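Local coordinates for protein L-lysine 6-monooxygenase involved in desferrioxamine biosynthesis (Erwinia amylovora CFBP1430, PDB 5O8P) that acts as an FAD-dependent cadaverine monooxygenase, probably using NADPH to hydroxylate the amine nitrogen during desferrioxamine siderophore biosynthesis, at residues T59-D64 with Y88-R93; Y251-P256 with V367-S372; R402-L407 with E414-E419. All blocks are in the same frame, centred on the assembly; numbering follows the deposited sequence.

In the fold
The three contacts follow one another along the chain. Contact 1 joins the loop after strand 56-57 to helix 87-93, contact 2 joins the end of helix 246-253 to the loop before strand 379-381, and contact 3 folds the segment after helix 399-410 back on that helix. Contacts 2 and 3 have centres about 16 Å apart and touch where the ring of Y371 packs on R402 and V405 of helix 399-410; R402 also meets the FAD-binding residue F19. Contact 1 stands apart, its centre about 24 Å from that of contact 3 and about 33 Å from that of contact 2. Contacts 1 and 3 both reach the second subunit, so packing within the chain borders on the assembly interface.

Contact 1 of 3, residues T59-D64 with Y88-R93; sequences TPFMAD and YSFYIR
F61 and F90 bridge two backbones that stay well apart: their CA atoms, the nearest pair between the segments, are separated by 11.0 Å. F61 is the second residue of a type I beta turn from P60 to A63, closed by a hydrogen bond of 3.0 Å from A63 N to P60 O; A63 in turn is the centre of an inverse gamma turn. On the other side, 88-93 is regular helix, as the 3.0 Å bond from I92 N to Y88 O attests. One side chain therefore springs from a corner of the chain and the other from the flank of a helix, and both are directed across the gap.

The two rings form a T-shaped (edge-to-face) pair, with centroids 5.2 Å apart and planes at 76°. F90 supplies the edge. Its CZ comes to 3.6 Å from F61 CD2, and its CE2 lies beside F61 CE2 at 3.8 Å, so the F90 rim sits over the outer part of the F61 face rather than its middle. M62 SD covers the opposite face of F61, also toward the rim, leaving that ring between a sulfur and an aromatic edge. The reach of F90 follows from its first torsion, which carries CG anti to the backbone N (chi1 -176°) and out from the helix.

The side chains of L77 (helix 77-83) and L98 (strand 97-99) touch both phenylalanines. F61 also packs on F61 of the second subunit, and F90 on Y287 of the third. Phenylalanine suits both places, since it spans a wide gap with a flat group and brings no polar atom needing a partner. Between these two segments the attraction is thus dispersion and hydrophobic burial, with a probable small electrostatic gain from slightly positive ring hydrogens facing the pi cloud of F61.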
loop_
_atom_site.group_PDB
_atom_site.type_symbol
_atom_site.label_atom_id
_atom_site.label_comp_id
_atom_site.label_asym_id
_atom_site.label_seq_id
_atom_site.Cartn_x
_atom_site.Cartn_y
_atom_site.Cartn_z
ATOM N N THR B 59 -9.192 1.469 14.158
ATOM C CA THR B 59 -10.371 0.638 14.045
ATOM C C THR B 59 -11.224 1.224 12.901
ATOM O O THR B 59 -11.452 2.452 12.853
ATOM C CB THR B 59 -11.075 0.619 15.431
ATOM O OG1 THR B 59 -11.469 -0.709 15.734
ATOM C CG2 THR B 59 -12.273 1.614 15.561
ATOM N N PRO B 60 -11.672 0.382 11.952
ATOM C CA PRO B 60 -12.435 0.908 10.806
ATOM C C PRO B 60 -13.754 1.535 11.229
ATOM O O PRO B 60 -14.271 1.208 12.310
ATOM C CB PRO B 60 -12.707 -0.330 9.962
ATOM C CG PRO B 60 -11.699 -1.324 10.414
ATOM C CD PRO B 60 -11.552 -1.077 11.879
ATOM N N PHE B 61 -14.290 2.426 10.397
ATOM C CA PHE B 61 -15.463 3.222 10.792
ATOM C C PHE B 61 -16.738 2.434 11.097
ATOM O O PHE B 61 -17.590 2.941 11.796
ATOM C CB PHE B 61 -15.767 4.338 9.787
ATOM C CG PHE B 61 -16.216 3.854 8.434
ATOM C CD1 PHE B 61 -17.523 3.434 8.215
ATOM C CD2 PHE B 61 -15.330 3.854 7.354
ATOM C CE1 PHE B 61 -17.932 3.009 6.966
ATOM C CE2 PHE B 61 -15.737 3.436 6.103
ATOM C CZ PHE B 61 -17.039 3.017 5.909
ATOM N N MET B 62 -16.876 1.217 10.586
ATOM C CA MET B 62 -17.994 0.335 10.948
ATOM C C MET B 62 -18.032 0.027 12.441
ATOM O O MET B 62 -19.067 -0.367 12.956
ATOM C CB MET B 62 -17.935 -0.993 10.174
ATOM C CG MET B 62 -18.112 -0.855 8.669
ATOM S SD MET B 62 -16.569 -0.437 7.827
ATOM C CE MET B 62 -15.790 -2.055 7.722
ATOM N N ALA B 63 -16.908 0.171 13.136
ATOM C CA ALA B 63 -16.899 0.175 14.603
ATOM C C ALA B 63 -17.164 1.599 15.097
ATOM O O ALA B 63 -16.302 2.279 15.665
ATOM C CB ALA B 63 -15.588 -0.364 15.149
ATOM N N ASP B 64 -18.394 2.019 14.841
ATOM C CA ASP B 64 -18.955 3.255 15.320
ATOM C C ASP B 64 -19.884 2.847 16.484
ATOM O O ASP B 64 -19.638 1.832 17.128
ATOM C CB ASP B 64 -19.668 3.990 14.162
ATOM C CG ASP B 64 -20.852 3.199 13.557
ATOM O OD1 ASP B 64 -21.259 2.151 14.099
ATOM O OD2 ASP B 64 -21.383 3.630 12.514
ATOM N N TYR B 88 -20.192 12.573 0.514
ATOM C CA TYR B 88 -19.484 12.374 -0.735
ATOM C C TYR B 88 -17.997 12.653 -0.578
ATOM O O TYR B 88 -17.166 12.015 -1.230
ATOM C CB TYR B 88 -20.077 13.197 -1.886
ATOM C CG TYR B 88 -19.853 12.507 -3.203
ATOM C CD1 TYR B 88 -20.746 11.541 -3.665
ATOM C CD2 TYR B 88 -18.707 12.766 -3.965
ATOM C CE1 TYR B 88 -20.513 10.862 -4.852
ATOM C CE2 TYR B 88 -18.466 12.093 -5.158
ATOM C CZ TYR B 88 -19.371 11.139 -5.600
ATOM O OH TYR B 88 -19.151 10.467 -6.785
ATOM N N SER B 89 -17.658 13.598 0.291
ATOM C CA SER B 89 -16.258 13.878 0.582
ATOM C C SER B 89 -15.612 12.697 1.282
ATOM O O SER B 89 -14.508 12.298 0.942
ATOM C CB SER B 89 -16.115 15.116 1.435
ATOM O OG SER B 89 -14.742 15.350 1.662
ATOM N N PHE B 90 -16.315 12.147 2.259
ATOM C CA PHE B 90 -15.873 10.942 2.966
ATOM C C PHE B 90 -15.686 9.728 2.022
ATOM O O PHE B 90 -14.798 8.888 2.249
ATOM C CB PHE B 90 -16.873 10.604 4.070
ATOM C CG PHE B 90 -16.464 9.446 4.908
ATOM C CD1 PHE B 90 -15.477 9.595 5.860
ATOM C CD2 PHE B 90 -17.041 8.198 4.732
ATOM C CE1 PHE B 90 -15.073 8.524 6.638
ATOM C CE2 PHE B 90 -16.640 7.119 5.507
ATOM C CZ PHE B 90 -15.658 7.284 6.464
ATOM N N TYR B 91 -16.538 9.659 0.993
ATOM C CA TYR B 91 -16.490 8.631 -0.050
ATOM C C TYR B 91 -15.234 8.778 -0.885
ATOM O O TYR B 91 -14.530 7.803 -1.110
ATOM C CB TYR B 91 -17.766 8.709 -0.916
ATOM C CG TYR B 91 -17.825 7.934 -2.233
ATOM C CD1 TYR B 91 -18.298 6.625 -2.281
ATOM C CD2 TYR B 91 -17.465 8.538 -3.433
ATOM C CE1 TYR B 91 -18.370 5.916 -3.478
ATOM C CE2 TYR B 91 -17.537 7.851 -4.642
ATOM C CZ TYR B 91 -17.994 6.529 -4.662
ATOM O OH TYR B 91 -18.067 5.834 -5.851
ATOM N N ILE B 92 -14.952 10.005 -1.316
ATOM C CA ILE B 92 -13.701 10.344 -2.012
ATOM C C ILE B 92 -12.466 10.094 -1.135
ATOM O O ILE B 92 -11.470 9.589 -1.613
ATOM C CB ILE B 92 -13.713 11.818 -2.486
ATOM C CG1 ILE B 92 -14.778 12.011 -3.574
ATOM C CG2 ILE B 92 -12.346 12.263 -3.006
ATOM C CD1 ILE B 92 -15.146 13.460 -3.843
ATOM N N ARG B 93 -12.522 10.452 0.139
ATOM C CA ARG B 93 -11.418 10.170 1.062
ATOM C C ARG B 93 -11.055 8.673 1.038
ATOM O O ARG B 93 -9.874 8.327 0.983
ATOM C CB ARG B 93 -11.767 10.624 2.485
ATOM C CG ARG B 93 -10.607 10.656 3.457
ATOM C CD ARG B 93 -11.093 11.006 4.854
ATOM N NE ARG B 93 -10.211 10.521 5.908
ATOM C CZ ARG B 93 -9.018 11.040 6.223
ATOM N NH1 ARG B 93 -8.515 12.093 5.571
ATOM N NH2 ARG B 93 -8.307 10.495 7.209
#

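Contact 2 of 3, residues Y251-P256 with V367-S372; sequences YFHSLP and VQRNYS
H253 lies against R369 with one face of its imidazole and turns its edge to V367. R369 CB is over that face, 4.2 Å from the ring centroid and only 18° off the normal, a CH-pi contact; farther along the arginine, CD reaches H253 CG at 4.0 Å. A bend at chi2 lets the aliphatic chain follow the ring before the guanidinium departs, its plane tilted 44° from the imidazole. The charged end is held elsewhere, by a salt bridge from R369 NE to D250, one turn back on the same helix as H253.

At the ring edge, H253 NE2 donates to V367 O over 3.1 Å, nearly straight at 161°. The donor nitrogen is tilted from the carbonyl plane, whereas the oxygen lies close to the imidazole plane. Histidine fits here because a single ring can offer both an apolar face and an N-H at its rim. H389 meets the same ring edge-to-face and, through its NE2, donates a hydrogen bond to Q368 O.

H253, near the C-terminal end of helix 246-253, thus bonds just ahead of the type I beta turn Q368 to Y371 and packs on R369 within it: tertiary packing that ties this helix to the loop leading into strand 379-381.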
loop_
_atom_site.group_PDB
_atom_site.type_symbol
_atom_site.label_atom_id
_atom_site.label_comp_id
_atom_site.label_asym_id
_atom_site.label_seq_id
_atom_site.Cartn_x
_atom_site.Cartn_y
_atom_site.Cartn_z
ATOM N N TYR B 251 -14.196 -19.070 24.304
ATOM C CA TYR B 251 -13.019 -19.904 24.558
ATOM C C TYR B 251 -12.217 -19.337 25.720
ATOM O O TYR B 251 -11.932 -20.063 26.678
ATOM C CB TYR B 251 -12.161 -20.034 23.282
ATOM C CG TYR B 251 -10.727 -20.467 23.497
ATOM C CD1 TYR B 251 -10.425 -21.794 23.771
ATOM C CD2 TYR B 251 -9.671 -19.548 23.410
ATOM C CE1 TYR B 251 -9.115 -22.205 23.972
ATOM C CE2 TYR B 251 -8.356 -19.947 23.612
ATOM C CZ TYR B 251 -8.086 -21.276 23.902
ATOM O OH TYR B 251 -6.792 -21.701 24.096
ATOM N N PHE B 252 -11.910 -18.039 25.651
ATOM C CA PHE B 252 -11.113 -17.369 26.676
ATOM C C PHE B 252 -11.734 -17.433 28.072
ATOM O O PHE B 252 -11.015 -17.569 29.068
ATOM C CB PHE B 252 -10.858 -15.908 26.286
ATOM C CG PHE B 252 -9.896 -15.200 27.205
ATOM C CD1 PHE B 252 -8.522 -15.273 27.014
ATOM C CD2 PHE B 252 -10.377 -14.531 28.325
ATOM C CE1 PHE B 252 -7.663 -14.654 27.901
ATOM C CE2 PHE B 252 -9.516 -13.916 29.217
ATOM C CZ PHE B 252 -8.157 -13.984 29.009
ATOM N N HIS B 253 -13.062 -17.354 28.131
ATOM C CA HIS B 253 -13.778 -17.181 29.390
ATOM C C HIS B 253 -13.912 -18.528 30.103
ATOM O O HIS B 253 -14.262 -18.542 31.273
ATOM C CB HIS B 253 -15.170 -16.552 29.126
ATOM C CG HIS B 253 -15.920 -16.171 30.363
ATOM N ND1 HIS B 253 -16.725 -17.056 31.050
ATOM C CD2 HIS B 253 -15.996 -14.999 31.031
ATOM C CE1 HIS B 253 -17.263 -16.446 32.089
ATOM N NE2 HIS B 253 -16.837 -15.195 32.099
ATOM N N SER B 254 -13.642 -19.639 29.393
ATOM C CA SER B 254 -13.746 -20.989 29.951
ATOM C C SER B 254 -12.399 -21.501 30.463
ATOM O O SER B 254 -12.346 -22.560 31.096
ATOM C CB SER B 254 -14.281 -21.941 28.883
ATOM O OG SER B 254 -13.327 -22.118 27.841
ATOM N N LEU B 255 -11.331 -20.737 30.192
ATOM C CA LEU B 255 -9.984 -21.044 30.655
ATOM C C LEU B 255 -9.821 -20.673 32.138
ATOM O O LEU B 255 -10.203 -19.563 32.497
ATOM C CB LEU B 255 -8.957 -20.224 29.888
ATOM C CG LEU B 255 -8.808 -20.487 28.392
ATOM C CD1 LEU B 255 -7.872 -19.467 27.764
ATOM C CD2 LEU B 255 -8.289 -21.894 28.148
ATOM N N PRO B 256 -9.217 -21.552 32.968
ATOM C CA PRO B 256 -9.064 -21.273 34.406
ATOM C C PRO B 256 -8.567 -19.885 34.747
ATOM O O PRO B 256 -7.700 -19.368 34.037
ATOM C CB PRO B 256 -7.947 -22.204 34.796
ATOM C CG PRO B 256 -8.120 -23.350 33.903
ATOM C CD PRO B 256 -8.377 -22.701 32.595
ATOM N N VAL B 367 -16.607 -11.639 36.720
ATOM C CA VAL B 367 -17.575 -11.303 35.674
ATOM C C VAL B 367 -18.074 -12.576 34.986
ATOM O O VAL B 367 -17.278 -13.455 34.666
ATOM C CB VAL B 367 -16.989 -10.355 34.597
ATOM C CG1 VAL B 367 -18.104 -9.823 33.698
ATOM C CG2 VAL B 367 -16.221 -9.211 35.229
ATOM N N GLN B 368 -19.384 -12.656 34.752
ATOM C CA GLN B 368 -19.995 -13.806 34.071
ATOM C C GLN B 368 -19.941 -13.556 32.565
ATOM O O GLN B 368 -19.581 -12.455 32.125
ATOM C CB GLN B 368 -21.448 -14.001 34.503
ATOM C CG GLN B 368 -21.698 -13.967 35.999
ATOM C CD GLN B 368 -20.995 -15.064 36.749
ATOM O OE1 GLN B 368 -21.477 -16.196 36.776
ATOM N NE2 GLN B 368 -19.872 -14.726 37.408
ATOM N N ARG B 369 -20.315 -14.568 31.776
ATOM C CA ARG B 369 -20.155 -14.476 30.317
ATOM C C ARG B 369 -21.064 -13.416 29.722
ATOM O O ARG B 369 -20.705 -12.828 28.709
ATOM C CB ARG B 369 -20.332 -15.831 29.628
ATOM C CG ARG B 369 -20.222 -15.824 28.094
ATOM C CD ARG B 369 -18.819 -15.504 27.628
ATOM N NE ARG B 369 -18.717 -15.289 26.183
ATOM C CZ ARG B 369 -19.013 -14.158 25.536
ATOM N NH1 ARG B 369 -19.470 -13.084 26.178
ATOM N NH2 ARG B 369 -18.843 -14.099 24.217
ATOM N N ASN B 370 -22.210 -13.157 30.362
ATOM C CA ASN B 370 -23.107 -12.067 29.934
ATOM C C ASN B 370 -22.727 -10.674 30.472
ATOM O O ASN B 370 -23.542 -9.758 30.415
ATOM C CB ASN B 370 -24.579 -12.393 30.283
ATOM C CG ASN B 370 -24.848 -12.451 31.779
ATOM O OD1 ASN B 370 -23.934 -12.467 32.593
ATOM N ND2 ASN B 370 -26.120 -12.502 32.144
ATOM N N TYR B 371 -21.500 -10.520 30.981
ATOM C CA TYR B 371 -20.956 -9.243 31.468
ATOM C C TYR B 371 -21.566 -8.779 32.809
ATOM O O TYR B 371 -21.359 -7.629 33.219
ATOM C CB TYR B 371 -21.026 -8.148 30.376
ATOM C CG TYR B 371 -20.364 -8.592 29.087
ATOM C CD1 TYR B 371 -18.996 -8.423 28.906
ATOM C CD2 TYR B 371 -21.089 -9.219 28.071
ATOM C CE1 TYR B 371 -18.354 -8.845 27.752
ATOM C CE2 TYR B 371 -20.469 -9.655 26.904
ATOM C CZ TYR B 371 -19.095 -9.482 26.740
ATOM O OH TYR B 371 -18.475 -9.920 25.575
ATOM N N SER B 372 -22.250 -9.691 33.509
ATOM C CA SER B 372 -22.879 -9.393 34.781
ATOM C C SER B 372 -21.921 -9.673 35.946
ATOM O O SER B 372 -21.109 -10.593 35.866
ATOM C CB SER B 372 -24.177 -10.198 34.932
ATOM O OG SER B 372 -23.934 -11.537 35.324
#

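Contact 3 of 3, residues R402-L407 with E414-E419; sequences RNSVLL and EVYPVE
L407 meets the phenol of Y416 at its edge: CD1 lies near the ring plane, 3.8 Å from Y416 CE2 and 3.9 Å from CD2, and the two side chains run at a slant to each other. S404 OG approaches the ring obliquely and touches Y416 at CB, 3.6 Å away. That hydroxyl finds its hydrogen-bonding partner in C400 O, one turn earlier on its own helix, so a small serine can face an apolar neighbour with its polar atom satisfied. With CG anti to its carbonyl carbon (chi1 -65°), the tyrosine sends its ring past the helix, and its OH is hydrogen-bonded to L26 O.

A second flat group is the carboxylate of E414. V418 N points at its OE2 over 3.3 Å at 169°, arriving from above the carboxylate plane, which ties E414 to V418 within the segment; OE1 forms a salt bridge with R408 and so joins it to helix 399-410.

V418 carries the rest of the contact by dividing its two methyls. CG1 packs against V405 CG1 at 3.8 Å, the valines crossing at about a right angle, and CG2 lies 3.9 Å from S404 CB. Branching at CB suits V418, since one residue can touch two neighbours on the helix surface. V415 adds a looser contact, its CG2 being 4.4 Å from L407 O. At the end of the segment, E419 forms a salt bridge with K82 of the second subunit.

The segment 414-419 is thus an irregular return of the chain along helix 399-410. R402 of that helix makes a cation-pi contact with F19, an FAD-binding residue, while N403 and L407 also pack on L23 and L26 of helix 18-27, which follows the first strand of the FAD-binding sheet.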
loop_
_atom_site.group_PDB
_atom_site.type_symbol
_atom_site.label_atom_id
_atom_site.label_comp_id
_atom_site.label_asym_id
_atom_site.label_seq_id
_atom_site.Cartn_x
_atom_site.Cartn_y
_atom_site.Cartn_z
ATOM N N ARG B 402 -21.065 -6.531 22.672
ATOM C CA ARG B 402 -21.359 -6.520 24.111
ATOM C C ARG B 402 -22.718 -5.845 24.399
ATOM O O ARG B 402 -23.564 -6.407 25.107
ATOM C CB ARG B 402 -20.227 -5.848 24.910
ATOM C CG ARG B 402 -20.296 -6.067 26.422
ATOM C CD ARG B 402 -19.184 -5.402 27.214
ATOM N NE ARG B 402 -18.781 -4.124 26.623
ATOM C CZ ARG B 402 -17.545 -3.768 26.273
ATOM N NH1 ARG B 402 -16.488 -4.542 26.516
ATOM N NH2 ARG B 402 -17.353 -2.576 25.715
ATOM N N ASN B 403 -22.938 -4.678 23.802
ATOM C CA ASN B 403 -24.218 -3.980 23.928
ATOM C C ASN B 403 -25.409 -4.842 23.483
ATOM O O ASN B 403 -26.473 -4.819 24.116
ATOM C CB ASN B 403 -24.194 -2.649 23.151
ATOM C CG ASN B 403 -23.348 -1.583 23.831
ATOM O OD1 ASN B 403 -23.304 -1.504 25.054
ATOM N ND2 ASN B 403 -22.678 -0.754 23.039
ATOM N N SER B 404 -25.220 -5.620 22.421
ATOM C CA SER B 404 -26.269 -6.520 21.941
ATOM C C SER B 404 -26.618 -7.645 22.907
ATOM O O SER B 404 -27.790 -8.058 22.932
ATOM C CB SER B 404 -25.909 -7.103 20.578
ATOM O OG SER B 404 -25.952 -6.089 19.600
ATOM N N VAL B 405 -25.640 -8.139 23.679
ATOM C CA VAL B 405 -25.929 -9.207 24.669
ATOM C C VAL B 405 -26.479 -8.587 25.956
ATOM O O VAL B 405 -27.256 -9.221 26.673
ATOM C CB VAL B 405 -24.749 -10.220 24.951
ATOM C CG1 VAL B 405 -23.754 -10.310 23.793
ATOM C CG2 VAL B 405 -24.012 -9.938 26.248
ATOM N N LEU B 406 -26.059 -7.360 26.257
ATOM C CA LEU B 406 -26.639 -6.629 27.363
ATOM C C LEU B 406 -28.105 -6.416 27.087
ATOM O O LEU B 406 -28.934 -6.704 27.949
ATOM C CB LEU B 406 -25.950 -5.283 27.572
ATOM C CG LEU B 406 -24.525 -5.294 28.105
ATOM C CD1 LEU B 406 -24.043 -3.855 28.213
ATOM C CD2 LEU B 406 -24.432 -6.020 29.427
ATOM N N LEU B 407 -28.434 -5.941 25.887
ATOM C CA LEU B 407 -29.842 -5.730 25.540
ATOM C C LEU B 407 -30.646 -7.018 25.571
ATOM O O LEU B 407 -31.806 -7.000 25.938
ATOM C CB LEU B 407 -29.997 -4.993 24.201
ATOM C CG LEU B 407 -29.695 -3.495 24.330
ATOM C CD1 LEU B 407 -29.664 -2.798 22.987
ATOM C CD2 LEU B 407 -30.705 -2.808 25.242
ATOM N N GLU B 414 -34.011 -11.236 21.888
ATOM C CA GLU B 414 -32.767 -10.898 21.202
ATOM C C GLU B 414 -33.016 -9.731 20.263
ATOM O O GLU B 414 -33.363 -9.916 19.110
ATOM C CB GLU B 414 -32.206 -12.131 20.469
ATOM C CG GLU B 414 -30.975 -11.871 19.603
ATOM C CD GLU B 414 -30.069 -13.092 19.426
ATOM O OE1 GLU B 414 -29.753 -13.709 20.468
ATOM O OE2 GLU B 414 -29.675 -13.428 18.275
ATOM N N VAL B 415 -32.814 -8.520 20.759
ATOM C CA VAL B 415 -33.233 -7.316 20.029
ATOM C C VAL B 415 -32.392 -7.086 18.787
ATOM O O VAL B 415 -32.910 -6.768 17.736
ATOM C CB VAL B 415 -33.139 -6.054 20.913
ATOM C CG1 VAL B 415 -33.633 -4.821 20.157
ATOM C CG2 VAL B 415 -33.927 -6.255 22.200
ATOM N N TYR B 416 -31.078 -7.220 18.931
ATOM C CA TYR B 416 -30.158 -7.155 17.809
ATOM C C TYR B 416 -29.465 -8.499 17.746
ATOM O O TYR B 416 -28.987 -8.980 18.785
ATOM C CB TYR B 416 -29.147 -6.059 18.040
ATOM C CG TYR B 416 -29.752 -4.688 18.069
ATOM C CD1 TYR B 416 -30.104 -4.034 16.899
ATOM C CD2 TYR B 416 -29.965 -4.034 19.275
ATOM C CE1 TYR B 416 -30.644 -2.760 16.929
ATOM C CE2 TYR B 416 -30.495 -2.754 19.313
ATOM C CZ TYR B 416 -30.830 -2.119 18.131
ATOM O OH TYR B 416 -31.354 -0.847 18.147
ATOM N N PRO B 417 -29.396 -9.105 16.543
ATOM C CA PRO B 417 -28.881 -10.465 16.430
ATOM C C PRO B 417 -27.412 -10.539 16.830
ATOM O O PRO B 417 -26.613 -9.709 16.423
ATOM C CB PRO B 417 -29.086 -10.803 14.946
ATOM C CG PRO B 417 -29.070 -9.498 14.250
ATOM C CD PRO B 417 -29.636 -8.501 15.218
ATOM N N VAL B 418 -27.094 -11.533 17.644
ATOM C CA VAL B 418 -25.800 -11.684 18.249
ATOM C C VAL B 418 -25.145 -12.892 17.598
ATOM O O VAL B 418 -25.601 -14.034 17.794
ATOM C CB VAL B 418 -25.938 -11.920 19.768
ATOM C CG1 VAL B 418 -24.566 -11.960 20.424
ATOM C CG2 VAL B 418 -26.816 -10.853 20.405
ATOM N N GLU B 419 -24.076 -12.645 16.836
ATOM C CA GLU B 419 -23.348 -13.706 16.179
ATOM C C GLU B 419 -22.730 -14.647 17.218
ATOM O O GLU B 419 -22.231 -14.195 18.249
ATOM C CB GLU B 419 -22.283 -13.128 15.254
ATOM C CG GLU B 419 -22.858 -12.519 13.982
ATOM C CD GLU B 419 -23.153 -11.032 14.068
ATOM O OE1 GLU B 419 -23.353 -10.517 15.192
ATOM O OE2 GLU B 419 -23.198 -10.385 12.992
#